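Local structure of aminoglycoside 6-adenylyltransferase (Bacillus subtilis, 2PBE) at residues C157-W162 / C248-R253; N88-Y92 / L104-P108; M195-H199 / Y255-V259. The protein adenylylates streptomycin and streptidine on the 6-hydroxyl using ATP, can guanylylate streptomycin using GTP, and so gives Bacillus subtilis resistance to streptomycin. The contacts are given in a common frame with arbitrary orientation. Numbering follows the deposited sequence.

Interaction 1 of 3, residues C157-W162 / C248-R253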
loop_
_atom_site.group_PDB
_atom_site.type_symbol
_atom_site.label_atom_id
_atom_site.label_comp_id
_atom_site.label_asym_id
_atom_site.label_seq_id
_atom_site.Cartn_x
_atom_site.Cartn_y
_atom_site.Cartn_z
ATOM N N CYS A 157 -11.928 4.046 -11.326
ATOM C CA CYS A 157 -10.495 3.954 -11.592
ATOM C C CYS A 157 -10.189 3.884 -13.080
ATOM O O CYS A 157 -9.209 4.469 -13.540
ATOM C CB CYS A 157 -9.885 2.741 -10.903
ATOM S SG CYS A 157 -8.078 2.704 -11.014
ATOM N N CYS A 158 -11.029 3.181 -13.833
ATOM C CA CYS A 158 -10.817 3.055 -15.267
ATOM C C CYS A 158 -11.151 4.376 -15.957
ATOM O O CYS A 158 -10.456 4.799 -16.884
ATOM C CB CYS A 158 -11.674 1.940 -15.842
ATOM S SG CYS A 158 -11.253 0.302 -15.226
ATOM N N ASN A 159 -12.206 5.034 -15.492
ATOM C CA ASN A 159 -12.632 6.295 -16.068
ATOM C C ASN A 159 -11.505 7.311 -15.950
ATOM O O ASN A 159 -11.073 7.884 -16.941
ATOM C CB ASN A 159 -13.884 6.787 -15.342
ATOM C CG ASN A 159 -14.599 7.895 -16.088
ATOM O OD1 ASN A 159 -15.618 7.671 -16.749
ATOM N ND2 ASN A 159 -14.063 9.096 -15.988
ATOM N N GLU A 160 -11.002 7.489 -14.738
ATOM C CA GLU A 160 -9.922 8.432 -14.476
ATOM C C GLU A 160 -8.664 8.083 -15.250
ATOM O O GLU A 160 -8.026 8.949 -15.857
ATOM C CB GLU A 160 -9.600 8.456 -12.977
ATOM C CG GLU A 160 -8.518 9.453 -12.562
ATOM C CD GLU A 160 -8.948 10.915 -12.686
ATOM O OE1 GLU A 160 -8.178 11.796 -12.243
ATOM O OE2 GLU A 160 -10.045 11.186 -13.229
ATOM N N PHE A 161 -8.302 6.805 -15.216
ATOM C CA PHE A 161 -7.118 6.333 -15.921
ATOM C C PHE A 161 -7.122 6.760 -17.383
ATOM O O PHE A 161 -6.253 7.495 -17.828
ATOM C CB PHE A 161 -7.036 4.816 -15.895
ATOM C CG PHE A 161 -5.843 4.269 -16.627
ATOM C CD1 PHE A 161 -4.588 4.256 -16.003
ATOM C CD2 PHE A 161 -5.952 3.810 -17.951
ATOM C CE1 PHE A 161 -3.439 3.790 -16.680
ATOM C CE2 PHE A 161 -4.807 3.337 -18.651
ATOM C CZ PHE A 161 -3.542 3.332 -17.996
ATOM N N TRP A 162 -8.113 6.281 -18.126
ATOM C CA TRP A 162 -8.192 6.597 -19.538
ATOM C C TRP A 162 -8.440 8.064 -19.848
ATOM O O TRP A 162 -7.894 8.583 -20.830
ATOM C CB TRP A 162 -9.237 5.709 -20.199
ATOM C CG TRP A 162 -8.874 4.268 -20.113
ATOM C CD1 TRP A 162 -9.339 3.360 -19.196
ATOM C CD2 TRP A 162 -7.925 3.571 -20.919
ATOM N NE1 TRP A 162 -8.736 2.137 -19.382
ATOM C CE2 TRP A 162 -7.863 2.230 -20.428
ATOM C CE3 TRP A 162 -7.113 3.941 -22.012
ATOM C CZ2 TRP A 162 -7.016 1.237 -20.991
ATOM C CZ3 TRP A 162 -6.248 2.946 -22.590
ATOM C CH2 TRP A 162 -6.217 1.605 -22.065
ATOM N N CYS A 248 1.795 1.695 -19.792
ATOM C CA CYS A 248 0.759 1.792 -18.770
ATOM C C CYS A 248 -0.546 1.236 -19.345
ATOM O O CYS A 248 -1.322 0.585 -18.645
ATOM C CB CYS A 248 0.558 3.241 -18.352
ATOM S SG CYS A 248 1.990 3.941 -17.489
ATOM N N TYR A 249 -0.781 1.496 -20.627
ATOM C CA TYR A 249 -1.973 0.996 -21.316
ATOM C C TYR A 249 -2.027 -0.518 -21.223
ATOM O O TYR A 249 -3.005 -1.099 -20.737
ATOM C CB TYR A 249 -1.950 1.386 -22.809
ATOM C CG TYR A 249 -2.478 2.767 -23.118
ATOM C CD1 TYR A 249 -2.535 3.766 -22.108
ATOM C CD2 TYR A 249 -2.936 3.099 -24.419
ATOM C CE1 TYR A 249 -3.031 5.048 -22.378
ATOM C CE2 TYR A 249 -3.453 4.405 -24.709
ATOM C CZ TYR A 249 -3.494 5.373 -23.674
ATOM O OH TYR A 249 -3.997 6.638 -23.907
ATOM N N ALA A 250 -0.949 -1.137 -21.701
ATOM C CA ALA A 250 -0.815 -2.585 -21.714
ATOM C C ALA A 250 -1.049 -3.175 -20.336
ATOM O O ALA A 250 -1.791 -4.139 -20.181
ATOM C CB ALA A 250 0.565 -2.952 -22.214
ATOM N N LEU A 251 -0.421 -2.582 -19.323
ATOM C CA LEU A 251 -0.569 -3.079 -17.969
ATOM C C LEU A 251 -1.932 -2.810 -17.360
ATOM O O LEU A 251 -2.413 -3.602 -16.555
ATOM C CB LEU A 251 0.518 -2.501 -17.082
ATOM C CG LEU A 251 1.884 -3.138 -17.332
ATOM C CD1 LEU A 251 2.960 -2.391 -16.583
ATOM C CD2 LEU A 251 1.853 -4.610 -16.896
ATOM N N PHE A 252 -2.562 -1.703 -17.743
ATOM C CA PHE A 252 -3.867 -1.394 -17.172
ATOM C C PHE A 252 -4.927 -2.335 -17.692
ATOM O O PHE A 252 -5.853 -2.682 -16.965
ATOM C CB PHE A 252 -4.307 0.043 -17.480
ATOM C CG PHE A 252 -5.339 0.554 -16.520
ATOM C CD1 PHE A 252 -4.969 0.870 -15.205
ATOM C CD2 PHE A 252 -6.686 0.689 -16.903
ATOM C CE1 PHE A 252 -5.937 1.328 -14.253
ATOM C CE2 PHE A 252 -7.684 1.148 -15.966
ATOM C CZ PHE A 252 -7.300 1.466 -14.634
ATOM N N ARG A 253 -4.803 -2.726 -18.955
ATOM C CA ARG A 253 -5.769 -3.642 -19.549
ATOM C C ARG A 253 -5.659 -4.930 -18.759
ATOM O O ARG A 253 -6.643 -5.450 -18.249
ATOM C CB ARG A 253 -5.441 -3.922 -21.025
ATOM C CG ARG A 253 -5.637 -2.723 -21.932
ATOM C CD ARG A 253 -5.138 -2.976 -23.364
ATOM N NE ARG A 253 -5.198 -1.744 -24.152
ATOM C CZ ARG A 253 -4.152 -1.171 -24.748
ATOM N NH1 ARG A 253 -2.947 -1.714 -24.662
ATOM N NH2 ARG A 253 -4.314 -0.042 -25.439
#
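Two helices held apart by large side chains illustrate how aromatic residues fill a wide gap: the axes of 157-162 and 248-253 run antiparallel at 170° and come no nearer than 12.0 Å. Cys248 opens the second segment with its carbonyl O 3.6 Å from Phe161 CZ. The Tyr249 ring offers a face to the edge of Trp162, an edge-to-face pair with centroids 4.7 Å apart, while its hydroxyl hydrogen-bonds to Ser165. Phe252 acts as a knob, seated in a hole formed by Cys157, Cys158, Phe161 and Trp162. Its ring forms a face-to-face stack with that of Phe161, planes at 4° and centroids 3.7 Å apart, and Cys158 adds a sulfur-aromatic contact, SG lying 3.7 Å from Phe252 CE2. Arg253 NE comes 4.1 Å from Trp162 CH2 and salt-bridges Asp271, while NH2 hydrogen-bonds Thr275, both on helix 270-283. The cluster thus joins helices 151-173 and 238-263, with helix 177-204 packing on Cys157 and Phe161, and helix 270-283 on Cys158, Trp162 and Tyr249.

Interaction 2 of 3, residues N88-Y92 / L104-P108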
loop_
_atom_site.group_PDB
_atom_site.type_symbol
_atom_site.label_atom_id
_atom_site.label_comp_id
_atom_site.label_asym_id
_atom_site.label_seq_id
_atom_site.Cartn_x
_atom_site.Cartn_y
_atom_site.Cartn_z
ATOM N N ASN A 88 -5.309 -5.410 28.574
ATOM C CA ASN A 88 -4.849 -6.694 28.050
ATOM C C ASN A 88 -3.765 -6.510 27.022
ATOM O O ASN A 88 -3.455 -7.431 26.255
ATOM C CB ASN A 88 -6.004 -7.446 27.416
ATOM C CG ASN A 88 -6.830 -8.147 28.428
ATOM O OD1 ASN A 88 -6.358 -9.081 29.085
ATOM N ND2 ASN A 88 -8.070 -7.694 28.596
ATOM N N TRP A 89 -3.209 -5.303 26.996
ATOM C CA TRP A 89 -2.153 -5.012 26.058
ATOM C C TRP A 89 -0.857 -5.506 26.639
ATOM O O TRP A 89 -0.771 -5.887 27.810
ATOM C CB TRP A 89 -1.968 -3.520 25.850
ATOM C CG TRP A 89 -3.072 -2.676 25.240
ATOM C CD1 TRP A 89 -2.926 -1.366 24.873
ATOM C CD2 TRP A 89 -4.446 -3.007 25.000
ATOM N NE1 TRP A 89 -4.107 -0.853 24.434
ATOM C CE2 TRP A 89 -5.067 -1.823 24.493
ATOM C CE3 TRP A 89 -5.227 -4.171 25.162
ATOM C CZ2 TRP A 89 -6.441 -1.765 24.145
ATOM C CZ3 TRP A 89 -6.599 -4.124 24.822
ATOM C CH2 TRP A 89 -7.193 -2.912 24.315
ATOM N N PHE A 90 0.157 -5.445 25.792
ATOM C CA PHE A 90 1.507 -5.810 26.150
ATOM C C PHE A 90 2.325 -5.061 25.117
ATOM O O PHE A 90 2.106 -5.202 23.913
ATOM C CB PHE A 90 1.731 -7.313 26.012
ATOM C CG PHE A 90 2.883 -7.815 26.830
ATOM C CD1 PHE A 90 2.761 -7.957 28.226
ATOM C CD2 PHE A 90 4.113 -8.111 26.220
ATOM C CE1 PHE A 90 3.859 -8.393 29.012
ATOM C CE2 PHE A 90 5.230 -8.548 26.993
ATOM C CZ PHE A 90 5.098 -8.689 28.398
ATOM N N SER A 91 3.255 -4.245 25.582
ATOM C CA SER A 91 4.059 -3.484 24.657
ATOM C C SER A 91 5.543 -3.650 24.907
ATOM O O SER A 91 5.957 -4.283 25.869
ATOM C CB SER A 91 3.672 -2.027 24.757
ATOM O OG SER A 91 3.796 -1.598 26.091
ATOM N N TYR A 92 6.336 -3.061 24.024
ATOM C CA TYR A 92 7.779 -3.118 24.104
ATOM C C TYR A 92 8.296 -1.747 23.724
ATOM O O TYR A 92 7.757 -1.121 22.817
ATOM C CB TYR A 92 8.319 -4.126 23.097
ATOM C CG TYR A 92 7.753 -5.523 23.228
ATOM C CD1 TYR A 92 8.432 -6.507 23.995
ATOM C CD2 TYR A 92 6.534 -5.885 22.588
ATOM C CE1 TYR A 92 7.916 -7.829 24.119
ATOM C CE2 TYR A 92 5.991 -7.205 22.711
ATOM C CZ TYR A 92 6.696 -8.171 23.480
ATOM O OH TYR A 92 6.209 -9.450 23.611
ATOM N N LEU A 104 6.067 -0.595 20.339
ATOM C CA LEU A 104 5.151 -1.584 19.766
ATOM C C LEU A 104 4.142 -2.105 20.769
ATOM O O LEU A 104 4.518 -2.594 21.824
ATOM C CB LEU A 104 5.962 -2.760 19.218
ATOM C CG LEU A 104 5.237 -3.896 18.504
ATOM C CD1 LEU A 104 4.777 -3.426 17.132
ATOM C CD2 LEU A 104 6.188 -5.060 18.349
ATOM N N THR A 105 2.862 -2.017 20.440
ATOM C CA THR A 105 1.836 -2.517 21.344
ATOM C C THR A 105 1.138 -3.699 20.707
ATOM O O THR A 105 0.883 -3.693 19.507
ATOM C CB THR A 105 0.785 -1.441 21.657
ATOM O OG1 THR A 105 1.435 -0.279 22.176
ATOM C CG2 THR A 105 -0.219 -1.946 22.681
ATOM N N LEU A 106 0.847 -4.713 21.515
ATOM C CA LEU A 106 0.149 -5.913 21.047
ATOM C C LEU A 106 -1.244 -5.910 21.670
ATOM O O LEU A 106 -1.426 -6.223 22.849
ATOM C CB LEU A 106 0.903 -7.194 21.441
ATOM C CG LEU A 106 2.334 -7.401 20.918
ATOM C CD1 LEU A 106 2.855 -8.759 21.388
ATOM C CD2 LEU A 106 2.379 -7.321 19.409
ATOM N N ILE A 107 -2.228 -5.523 20.872
ATOM C CA ILE A 107 -3.608 -5.451 21.316
ATOM C C ILE A 107 -4.392 -6.673 20.848
ATOM O O ILE A 107 -4.219 -7.121 19.722
ATOM C CB ILE A 107 -4.268 -4.192 20.733
ATOM C CG1 ILE A 107 -3.403 -2.969 21.055
ATOM C CG2 ILE A 107 -5.691 -4.046 21.261
ATOM C CD1 ILE A 107 -3.860 -1.702 20.365
ATOM N N PRO A 108 -5.246 -7.244 21.714
ATOM C CA PRO A 108 -6.016 -8.413 21.277
ATOM C C PRO A 108 -6.938 -7.994 20.119
ATOM O O PRO A 108 -7.591 -6.951 20.183
ATOM C CB PRO A 108 -6.787 -8.798 22.524
ATOM C CG PRO A 108 -5.867 -8.386 23.623
ATOM C CD PRO A 108 -5.394 -7.035 23.167
#
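A beta hairpin, strands 90-96 and 101-108, combines antiparallel strand pairing with side-chain packing at the strand's end. Asn88 rests its CB 3.9 Å from Pro108 CG. Trp89 then spreads its indole over the end of the opposite strand: Ile107 CG2 sits over the six-membered ring, 3.6 Å from its centroid, and Pro108 CD comes within 3.5 Å of Trp89 CE3. At Phe90, Leu106 N reaches Phe90 O at 2.8 Å, whereas the bond from Phe90 N to Leu106 O is weak at 3.4 Å. Ser91 faces Thr105 as a non-hydrogen-bonded pair, and its hydroxyl hydrogen-bonds to Glu77. On the other face, Tyr92 packs beside Leu104 and Leu106, and Trp63 meets its ring edge-to-face. Beyond the hairpin, Thr105 and Ile107 bond through their backbones to strand 45-51, placing 101-108 inside the mixed sheet. The regular pairing is clearest at Tyr92, whose N lies 2.9 Å from Leu104 O and whose O lies 3.0 Å from Leu104 N.

Interaction 3 of 3, residues M195-H199 / Y255-V259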
loop_
_atom_site.group_PDB
_atom_site.type_symbol
_atom_site.label_atom_id
_atom_site.label_comp_id
_atom_site.label_asym_id
_atom_site.label_seq_id
_atom_site.Cartn_x
_atom_site.Cartn_y
_atom_site.Cartn_z
HETATM N N MSE A 195 -5.049 -0.178 -9.471
HETATM C CA MSE A 195 -5.602 -1.338 -10.170
HETATM C C MSE A 195 -4.803 -2.589 -9.807
HETATM O O MSE A 195 -5.373 -3.668 -9.601
HETATM C CB MSE A 195 -5.553 -1.113 -11.692
HETATM C CG MSE A 195 -6.350 -2.137 -12.493
HETATM SE SE MSE A 195 -8.187 -2.375 -11.848
HETATM C CE MSE A 195 -9.021 -0.746 -12.578
HETATM N N MSE A 196 -3.483 -2.442 -9.736
HETATM C CA MSE A 196 -2.634 -3.565 -9.395
HETATM C C MSE A 196 -2.827 -3.933 -7.925
HETATM O O MSE A 196 -2.824 -5.111 -7.563
HETATM C CB MSE A 196 -1.176 -3.211 -9.673
HETATM C CG MSE A 196 -0.879 -3.049 -11.154
HETATM SE SE MSE A 196 0.927 -2.435 -11.605
HETATM C CE MSE A 196 1.905 -4.107 -11.702
ATOM N N ALA A 197 -3.011 -2.923 -7.084
ATOM C CA ALA A 197 -3.216 -3.164 -5.665
ATOM C C ALA A 197 -4.540 -3.889 -5.460
ATOM O O ALA A 197 -4.625 -4.807 -4.637
ATOM C CB ALA A 197 -3.204 -1.853 -4.898
ATOM N N TRP A 198 -5.558 -3.488 -6.221
ATOM C CA TRP A 198 -6.875 -4.118 -6.111
ATOM C C TRP A 198 -6.783 -5.584 -6.526
ATOM O O TRP A 198 -7.529 -6.440 -6.037
ATOM C CB TRP A 198 -7.901 -3.410 -6.996
ATOM C CG TRP A 198 -8.475 -2.104 -6.439
ATOM C CD1 TRP A 198 -8.409 -1.667 -5.143
ATOM C CD2 TRP A 198 -9.279 -1.146 -7.142
ATOM N NE1 TRP A 198 -9.124 -0.503 -4.988
ATOM C CE2 TRP A 198 -9.673 -0.154 -6.191
ATOM C CE3 TRP A 198 -9.717 -1.021 -8.484
ATOM C CZ2 TRP A 198 -10.491 0.961 -6.536
ATOM C CZ3 TRP A 198 -10.540 0.087 -8.838
ATOM C CH2 TRP A 198 -10.913 1.065 -7.852
ATOM N N HIS A 199 -5.872 -5.869 -7.449
ATOM C CA HIS A 199 -5.674 -7.237 -7.892
ATOM C C HIS A 199 -5.047 -8.041 -6.738
ATOM O O HIS A 199 -5.479 -9.147 -6.444
ATOM C CB HIS A 199 -4.753 -7.255 -9.113
ATOM C CG HIS A 199 -4.451 -8.627 -9.619
ATOM N ND1 HIS A 199 -5.433 -9.487 -10.055
ATOM C CD2 HIS A 199 -3.278 -9.296 -9.730
ATOM C CE1 HIS A 199 -4.877 -10.634 -10.412
ATOM N NE2 HIS A 199 -3.573 -10.543 -10.222
ATOM N N TYR A 255 -4.470 -5.759 -15.716
ATOM C CA TYR A 255 -5.029 -5.787 -14.366
ATOM C C TYR A 255 -6.491 -5.434 -14.197
ATOM O O TYR A 255 -7.146 -5.961 -13.290
ATOM C CB TYR A 255 -4.133 -4.958 -13.451
ATOM C CG TYR A 255 -2.791 -5.650 -13.345
ATOM C CD1 TYR A 255 -2.676 -6.917 -12.698
ATOM C CD2 TYR A 255 -1.646 -5.139 -14.014
ATOM C CE1 TYR A 255 -1.460 -7.666 -12.739
ATOM C CE2 TYR A 255 -0.417 -5.880 -14.061
ATOM C CZ TYR A 255 -0.335 -7.148 -13.425
ATOM O OH TYR A 255 0.827 -7.904 -13.505
ATOM N N SER A 256 -7.012 -4.553 -15.044
ATOM C CA SER A 256 -8.424 -4.191 -14.944
ATOM C C SER A 256 -9.238 -5.363 -15.476
ATOM O O SER A 256 -10.339 -5.625 -14.992
ATOM C CB SER A 256 -8.735 -2.915 -15.729
ATOM O OG SER A 256 -8.418 -3.078 -17.097
ATOM N N LYS A 257 -8.693 -6.068 -16.471
ATOM C CA LYS A 257 -9.365 -7.245 -17.020
ATOM C C LYS A 257 -9.361 -8.326 -15.942
ATOM O O LYS A 257 -10.371 -8.971 -15.680
ATOM C CB LYS A 257 -8.647 -7.754 -18.273
ATOM C CG LYS A 257 -8.976 -6.931 -19.502
ATOM C CD LYS A 257 -8.178 -7.332 -20.729
ATOM C CE LYS A 257 -8.507 -6.403 -21.905
ATOM N NZ LYS A 257 -7.709 -6.708 -23.122
ATOM N N ALA A 258 -8.207 -8.490 -15.301
ATOM C CA ALA A 258 -8.051 -9.467 -14.238
ATOM C C ALA A 258 -9.008 -9.215 -13.072
ATOM O O ALA A 258 -9.646 -10.145 -12.554
ATOM C CB ALA A 258 -6.636 -9.435 -13.748
ATOM N N VAL A 259 -9.104 -7.956 -12.657
ATOM C CA VAL A 259 -9.966 -7.569 -11.544
ATOM C C VAL A 259 -11.440 -7.647 -11.914
ATOM O O VAL A 259 -12.245 -8.213 -11.170
ATOM C CB VAL A 259 -9.624 -6.129 -11.066
ATOM C CG1 VAL A 259 -10.683 -5.608 -10.125
ATOM C CG2 VAL A 259 -8.266 -6.118 -10.372
HETATM O O HOH W 1 -8.108 -9.930 -9.430
#
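Tyr255 lays one face of its ring beneath the side chain of Met196, whose CG stands 3.6 Å from Tyr255 CD2 and makes a CH-pi contact; the selenium, 5.0 Å from the ring centroid, adds the Met-aromatic element, both methionines being selenomethionine in this crystal. At the edge of the same ring comes His199, with CD2 3.9 Å from Tyr255 CD1. The phenol oxygen has its own partner, Glu228 of helix 223-230. Met195 fills the neighbouring space, its CG 3.7 Å from Tyr255 CB and its CE 3.8 Å from Ser256 CB. One turn after Tyr255, Val259 turns CG2 into the groove between Met195 and His199, 4.0 Å from Met195 SE and 3.9 Å from His199 CB. At the more open margin a water lies 2.8 Å from His199 ND1 and donates a weak bond to Ala258 O at 3.5 Å. The backbones come close too, CA atoms lying 5.9 Å apart for Met196 and Tyr255 and 5.6 Å for His199 and Val259. With axes 9.0 Å apart and inclined at 34°, segments 195-199 and 255-259 exemplify the apolar side-chain packing of an alpha-helical bundle, here joining helices 177-204 and 238-263.

Overall arrangement
Interactions 1 and 3 form one continuous apolar interior, their centres 10 Å apart. Both use helix 238-263, which meets first helix 151-173 and then, a turn further on, helix 177-204. Met195 bridges them, its CE 3.5 Å from Phe252 CZ and 3.6 Å from Cys158 SG, while Trp198 CZ3 touches Cys157 CB at 3.4 Å. Interaction 2 belongs to the sheet-bearing part across the chain's centre: its centre is 42 Å from that of interaction 1 and 35 Å from that of interaction 3, with nearest atoms about 32 and 23 Å away. The chain thus pairs a nucleotidyltransferase-type sheet region with a helical bundle; no bound nucleotide or streptomycin marks the active site here.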